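Local coordinates for protein-glutamine gamma-glutamyltransferase 2 (Pagrus major, PDB 1G0D) that probably catalyses the calcium-dependent cross-linking of peptide-bound glutamine to lysine side chains or small primary amines, releasing ammonia, at residues I70-F84 with T96-Y108. Sequence-based numbering, arbitrary orientation.
Sequences IKVQKEHGARDKWWF and TLHSPANAVIGHY
The indole of Trp82 lies flat beneath the start of the loop that follows strand 92-98, one face covered by Ser99 CB and Pro100 CD. Ser99 CB stands 3.5 Å from the centroid of the six-membered ring of Trp82, almost on its normal, and Pro100 CD sits equally close over the five-membered ring, so both qualify as CH-pi contacts. The indole N-H is used in the ring plane: water 2 accepts from Trp82 NE1 at 3.0 Å and donates to Tyr108 OH, linking the two rings whose planes meet obliquely at 59°. Replacing Trp82 with an alanine would probably leave Ser99 CB and Pro100 CD without the surface they rest on and deprive the water of its indole donor.

Trp83 and His98 make a different arrangement, an offset stack with planes 8° apart and centroids 3.9 Å apart. With chi1 of 65°, Trp83 CG sits between its own backbone N and carbonyl carbon, which carries the indole across to His98, the two side chains lying side by side and pointing the same way; there His98 CB covers the pyrrole part and the imidazole the benzene part. Their backbones form an antiparallel hydrogen-bonded pair: Trp83 N gives to His98 O at 3.0 Å, and His98 N to Trp83 O at 2.7 Å. At the exposed end, Pro100 CB packs 3.3 Å from Asp80 C, and water 1 bridges Arg79 O to Ala101 N.

This pairing belongs to the hairpin of strands 83-88 and 92-98, at the edge of the four-stranded sheet of the N-terminal beta-sandwich. Trp82 reaches across to the second sheet, touching Leu60 of strand 55-62 and Phe130 and Met132 of strand 121-133, while Tyr108 of strand 106-115 packs beside Phe130.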
loop_
_atom_site.group_PDB
_atom_site.type_symbol
_atom_site.label_atom_id
_atom_site.label_comp_id
_atom_site.label_asym_id
_atom_site.label_seq_id
_atom_site.Cartn_x
_atom_site.Cartn_y
_atom_site.Cartn_z
ATOM N N ILE A 70 -10.848 32.636 -7.526
ATOM C CA ILE A 70 -11.676 32.947 -6.398
ATOM C C ILE A 70 -11.383 34.327 -5.874
ATOM O O ILE A 70 -10.234 34.646 -5.597
ATOM C CB ILE A 70 -11.397 31.925 -5.283
ATOM C CG1 ILE A 70 -11.614 30.521 -5.833
ATOM C CG2 ILE A 70 -12.293 32.156 -4.100
ATOM C CD1 ILE A 70 -11.061 29.410 -4.966
ATOM N N LYS A 71 -12.419 35.145 -5.744
ATOM C CA LYS A 71 -12.251 36.480 -5.173
ATOM C C LYS A 71 -12.559 36.300 -3.702
ATOM O O LYS A 71 -13.692 36.015 -3.350
ATOM C CB LYS A 71 -13.234 37.480 -5.791
ATOM C CG LYS A 71 -12.872 37.844 -7.236
ATOM C CD LYS A 71 -13.925 38.716 -7.950
ATOM C CE LYS A 71 -14.713 37.962 -9.046
ATOM N NZ LYS A 71 -13.849 37.195 -10.006
ATOM N N VAL A 72 -11.550 36.431 -2.851
ATOM C CA VAL A 72 -11.723 36.270 -1.415
ATOM C C VAL A 72 -12.467 37.442 -0.691
ATOM O O VAL A 72 -12.067 38.613 -0.794
ATOM C CB VAL A 72 -10.336 36.035 -0.791
ATOM C CG1 VAL A 72 -10.436 35.856 0.692
ATOM C CG2 VAL A 72 -9.730 34.806 -1.400
ATOM N N GLN A 73 -13.548 37.104 0.037
ATOM C CA GLN A 73 -14.374 38.048 0.807
ATOM C C GLN A 73 -13.618 38.945 1.783
ATOM O O GLN A 73 -12.572 38.576 2.298
ATOM C CB GLN A 73 -15.405 37.283 1.618
ATOM C CG GLN A 73 -16.540 36.643 0.846
ATOM C CD GLN A 73 -17.377 35.742 1.761
ATOM O OE1 GLN A 73 -18.612 35.814 1.788
ATOM N NE2 GLN A 73 -16.692 34.895 2.533
ATOM N N LYS A 74 -14.205 40.096 2.092
ATOM C CA LYS A 74 -13.574 41.070 2.978
ATOM C C LYS A 74 -13.700 40.789 4.462
ATOM O O LYS A 74 -12.904 41.306 5.273
ATOM C CB LYS A 74 -14.084 42.482 2.680
ATOM C CG LYS A 74 -12.977 43.563 2.758
ATOM C CD LYS A 74 -12.125 43.616 1.486
ATOM C CE LYS A 74 -12.927 44.108 0.279
ATOM N NZ LYS A 74 -12.062 44.204 -0.925
ATOM N N GLU A 75 -14.699 39.998 4.828
ATOM C CA GLU A 75 -14.837 39.615 6.216
ATOM C C GLU A 75 -15.925 38.588 6.433
ATOM O O GLU A 75 -16.166 37.759 5.551
ATOM C CB GLU A 75 -15.065 40.841 7.099
ATOM C CG GLU A 75 -13.842 41.216 7.981
ATOM C CD GLU A 75 -13.627 40.295 9.199
ATOM O OE1 GLU A 75 -14.546 39.521 9.542
ATOM O OE2 GLU A 75 -12.541 40.329 9.821
ATOM N N HIS A 76 -16.559 38.652 7.588
ATOM C CA HIS A 76 -17.650 37.756 8.003
ATOM C C HIS A 76 -18.122 37.051 6.742
ATOM O O HIS A 76 -19.152 37.430 6.175
ATOM C CB HIS A 76 -18.810 38.565 8.622
ATOM C CG HIS A 76 -18.481 39.206 9.937
ATOM N ND1 HIS A 76 -19.026 40.402 10.366
ATOM C CD2 HIS A 76 -17.648 38.813 10.913
ATOM C CE1 HIS A 76 -18.541 40.729 11.545
ATOM N NE2 HIS A 76 -17.700 39.774 11.899
ATOM N N GLY A 77 -17.383 36.048 6.316
ATOM C CA GLY A 77 -17.738 35.345 5.086
ATOM C C GLY A 77 -18.686 34.178 5.326
ATOM O O GLY A 77 -19.034 33.928 6.483
ATOM N N ALA A 78 -19.096 33.482 4.285
ATOM C CA ALA A 78 -19.972 32.302 4.455
ATOM C C ALA A 78 -19.176 31.280 5.266
ATOM O O ALA A 78 -18.314 31.659 6.081
ATOM C CB ALA A 78 -20.329 31.711 3.104
ATOM N N ARG A 79 -19.386 30.004 5.086
ATOM C CA ARG A 79 -18.642 29.022 5.868
ATOM C C ARG A 79 -17.800 28.249 4.866
ATOM O O ARG A 79 -16.672 27.789 5.122
ATOM C CB ARG A 79 -19.594 28.124 6.630
ATOM C CG ARG A 79 -19.706 28.478 8.118
ATOM C CD ARG A 79 -20.394 27.381 8.913
ATOM N NE ARG A 79 -19.539 26.206 9.070
ATOM C CZ ARG A 79 -19.597 25.125 8.291
ATOM N NH1 ARG A 79 -20.472 25.064 7.289
ATOM N NH2 ARG A 79 -18.782 24.102 8.526
ATOM N N ASP A 80 -18.375 28.105 3.692
ATOM C CA ASP A 80 -17.691 27.440 2.623
ATOM C C ASP A 80 -17.124 28.536 1.702
ATOM O O ASP A 80 -16.712 28.283 0.566
ATOM C CB ASP A 80 -18.640 26.470 1.911
ATOM C CG ASP A 80 -19.525 27.157 0.882
ATOM O OD1 ASP A 80 -20.169 28.182 1.217
ATOM O OD2 ASP A 80 -19.573 26.649 -0.264
ATOM N N LYS A 81 -17.082 29.757 2.226
ATOM C CA LYS A 81 -16.559 30.888 1.481
ATOM C C LYS A 81 -15.188 31.281 1.984
ATOM O O LYS A 81 -14.960 31.308 3.184
ATOM C CB LYS A 81 -17.475 32.096 1.640
ATOM C CG LYS A 81 -18.586 32.231 0.598
ATOM C CD LYS A 81 -18.138 31.866 -0.822
ATOM C CE LYS A 81 -19.177 31.008 -1.604
ATOM N NZ LYS A 81 -18.944 29.519 -1.543
ATOM N N TRP A 82 -14.276 31.593 1.070
ATOM C CA TRP A 82 -12.928 32.047 1.439
ATOM C C TRP A 82 -13.083 33.501 1.931
ATOM O O TRP A 82 -13.914 34.240 1.420
ATOM C CB TRP A 82 -12.013 32.078 0.206
ATOM C CG TRP A 82 -11.202 30.861 -0.116
ATOM C CD1 TRP A 82 -11.578 29.813 -0.921
ATOM C CD2 TRP A 82 -9.831 30.619 0.228
ATOM N NE1 TRP A 82 -10.526 28.942 -1.103
ATOM C CE2 TRP A 82 -9.441 29.409 -0.414
ATOM C CE3 TRP A 82 -8.888 31.306 1.014
ATOM C CZ2 TRP A 82 -8.161 28.877 -0.296
ATOM C CZ3 TRP A 82 -7.609 30.773 1.131
ATOM C CH2 TRP A 82 -7.258 29.562 0.473
ATOM N N TRP A 83 -12.300 33.929 2.916
ATOM C CA TRP A 83 -12.383 35.325 3.367
ATOM C C TRP A 83 -11.151 35.686 4.170
ATOM O O TRP A 83 -10.430 34.804 4.644
ATOM C CB TRP A 83 -13.642 35.583 4.199
ATOM C CG TRP A 83 -13.689 34.858 5.496
ATOM C CD1 TRP A 83 -14.171 33.590 5.721
ATOM C CD2 TRP A 83 -13.288 35.366 6.770
ATOM N NE1 TRP A 83 -14.098 33.288 7.062
ATOM C CE2 TRP A 83 -13.559 34.361 7.734
ATOM C CE3 TRP A 83 -12.729 36.579 7.201
ATOM C CZ2 TRP A 83 -13.292 34.527 9.094
ATOM C CZ3 TRP A 83 -12.473 36.743 8.559
ATOM C CH2 TRP A 83 -12.758 35.714 9.492
ATOM N N PHE A 84 -10.889 36.983 4.308
ATOM C CA PHE A 84 -9.713 37.417 5.041
ATOM C C PHE A 84 -9.959 38.521 6.029
ATOM O O PHE A 84 -10.928 39.246 5.964
ATOM C CB PHE A 84 -8.596 37.840 4.060
ATOM C CG PHE A 84 -8.785 39.214 3.430
ATOM C CD1 PHE A 84 -8.034 40.298 3.870
ATOM C CD2 PHE A 84 -9.671 39.401 2.363
ATOM C CE1 PHE A 84 -8.160 41.539 3.265
ATOM C CE2 PHE A 84 -9.805 40.638 1.749
ATOM C CZ PHE A 84 -9.042 41.710 2.204
ATOM N N THR A 96 -4.834 37.752 7.429
ATOM C CA THR A 96 -5.130 36.378 7.825
ATOM C C THR A 96 -6.146 35.816 6.851
ATOM O O THR A 96 -7.278 36.284 6.817
ATOM C CB THR A 96 -5.731 36.324 9.207
ATOM O OG1 THR A 96 -4.843 36.970 10.121
ATOM C CG2 THR A 96 -5.938 34.892 9.623
ATOM N N LEU A 97 -5.740 34.828 6.057
ATOM C CA LEU A 97 -6.631 34.221 5.073
ATOM C C LEU A 97 -7.344 33.077 5.741
ATOM O O LEU A 97 -6.724 32.265 6.429
ATOM C CB LEU A 97 -5.861 33.666 3.870
ATOM C CG LEU A 97 -5.292 34.447 2.670
ATOM C CD1 LEU A 97 -6.343 34.464 1.627
ATOM C CD2 LEU A 97 -4.852 35.851 3.028
ATOM N N HIS A 98 -8.651 33.028 5.536
ATOM C CA HIS A 98 -9.507 31.965 6.078
ATOM C C HIS A 98 -10.061 31.153 4.889
ATOM O O HIS A 98 -10.703 31.690 4.006
ATOM C CB HIS A 98 -10.671 32.570 6.873
ATOM C CG HIS A 98 -10.282 33.108 8.212
ATOM N ND1 HIS A 98 -10.263 32.329 9.350
ATOM C CD2 HIS A 98 -9.886 34.346 8.592
ATOM C CE1 HIS A 98 -9.871 33.067 10.372
ATOM N NE2 HIS A 98 -9.637 34.295 9.939
ATOM N N SER A 99 -9.810 29.862 4.860
ATOM C CA SER A 99 -10.264 29.067 3.741
ATOM C C SER A 99 -11.353 28.143 4.203
ATOM O O SER A 99 -11.339 27.727 5.351
ATOM C CB SER A 99 -9.106 28.217 3.199
ATOM O OG SER A 99 -8.815 27.103 4.045
ATOM N N PRO A 100 -12.314 27.807 3.319
ATOM C CA PRO A 100 -13.381 26.887 3.746
ATOM C C PRO A 100 -12.796 25.486 3.935
ATOM O O PRO A 100 -11.709 25.186 3.437
ATOM C CB PRO A 100 -14.385 26.926 2.596
ATOM C CG PRO A 100 -13.578 27.368 1.389
ATOM C CD PRO A 100 -12.474 28.248 1.920
ATOM N N ALA A 101 -13.503 24.645 4.673
ATOM C CA ALA A 101 -13.061 23.275 4.890
ATOM C C ALA A 101 -13.354 22.407 3.636
ATOM O O ALA A 101 -13.008 21.220 3.620
ATOM C CB ALA A 101 -13.743 22.684 6.133
ATOM N N ASN A 102 -14.003 22.981 2.612
ATOM C CA ASN A 102 -14.255 22.250 1.379
ATOM C C ASN A 102 -13.383 22.848 0.282
ATOM O O ASN A 102 -13.622 22.645 -0.904
ATOM C CB ASN A 102 -15.732 22.292 0.960
ATOM C CG ASN A 102 -16.255 23.693 0.785
ATOM O OD1 ASN A 102 -15.567 24.663 1.086
ATOM N ND2 ASN A 102 -17.492 23.814 0.301
ATOM N N ALA A 103 -12.345 23.570 0.685
ATOM C CA ALA A 103 -11.447 24.180 -0.276
ATOM C C ALA A 103 -10.805 23.156 -1.255
ATOM O O ALA A 103 -10.529 22.002 -0.894
ATOM C CB ALA A 103 -10.388 24.923 0.471
ATOM N N VAL A 104 -10.575 23.589 -2.498
ATOM C CA VAL A 104 -9.952 22.761 -3.523
ATOM C C VAL A 104 -8.465 22.666 -3.205
ATOM O O VAL A 104 -7.811 23.681 -3.019
ATOM C CB VAL A 104 -10.095 23.405 -4.926
ATOM C CG1 VAL A 104 -9.315 22.615 -5.924
ATOM C CG2 VAL A 104 -11.538 23.426 -5.351
ATOM N N ILE A 105 -7.926 21.451 -3.102
ATOM C CA ILE A 105 -6.495 21.317 -2.840
ATOM C C ILE A 105 -5.745 21.687 -4.130
ATOM O O ILE A 105 -6.262 21.516 -5.236
ATOM C CB ILE A 105 -6.124 19.874 -2.368
ATOM C CG1 ILE A 105 -6.393 18.859 -3.451
ATOM C CG2 ILE A 105 -6.996 19.469 -1.194
ATOM C CD1 ILE A 105 -5.652 17.568 -3.180
ATOM N N GLY A 106 -4.542 22.219 -4.006
ATOM C CA GLY A 106 -3.839 22.579 -5.214
ATOM C C GLY A 106 -2.830 23.662 -4.990
ATOM O O GLY A 106 -2.607 24.086 -3.852
ATOM N N HIS A 107 -2.208 24.108 -6.074
ATOM C CA HIS A 107 -1.211 25.163 -5.994
ATOM C C HIS A 107 -1.856 26.467 -6.380
ATOM O O HIS A 107 -2.092 26.694 -7.551
ATOM C CB HIS A 107 -0.069 24.869 -6.952
ATOM C CG HIS A 107 1.128 25.739 -6.748
ATOM N ND1 HIS A 107 1.960 26.109 -7.778
ATOM C CD2 HIS A 107 1.618 26.331 -5.636
ATOM C CE1 HIS A 107 2.908 26.895 -7.311
ATOM N NE2 HIS A 107 2.724 27.045 -6.014
ATOM N N TYR A 108 -2.123 27.316 -5.393
ATOM C CA TYR A 108 -2.771 28.597 -5.615
ATOM C C TYR A 108 -1.762 29.694 -5.838
ATOM O O TYR A 108 -0.629 29.589 -5.392
ATOM C CB TYR A 108 -3.595 28.983 -4.390
ATOM C CG TYR A 108 -4.850 28.176 -4.188
ATOM C CD1 TYR A 108 -4.799 26.926 -3.560
ATOM C CD2 TYR A 108 -6.090 28.670 -4.578
ATOM C CE1 TYR A 108 -5.958 26.179 -3.311
ATOM C CE2 TYR A 108 -7.258 27.934 -4.337
ATOM C CZ TYR A 108 -7.177 26.684 -3.693
ATOM O OH TYR A 108 -8.306 25.945 -3.400
HETATM O O HOH W 1 -15.621 25.789 6.375
HETATM O O HOH W 2 -11.026 26.897 -3.180
#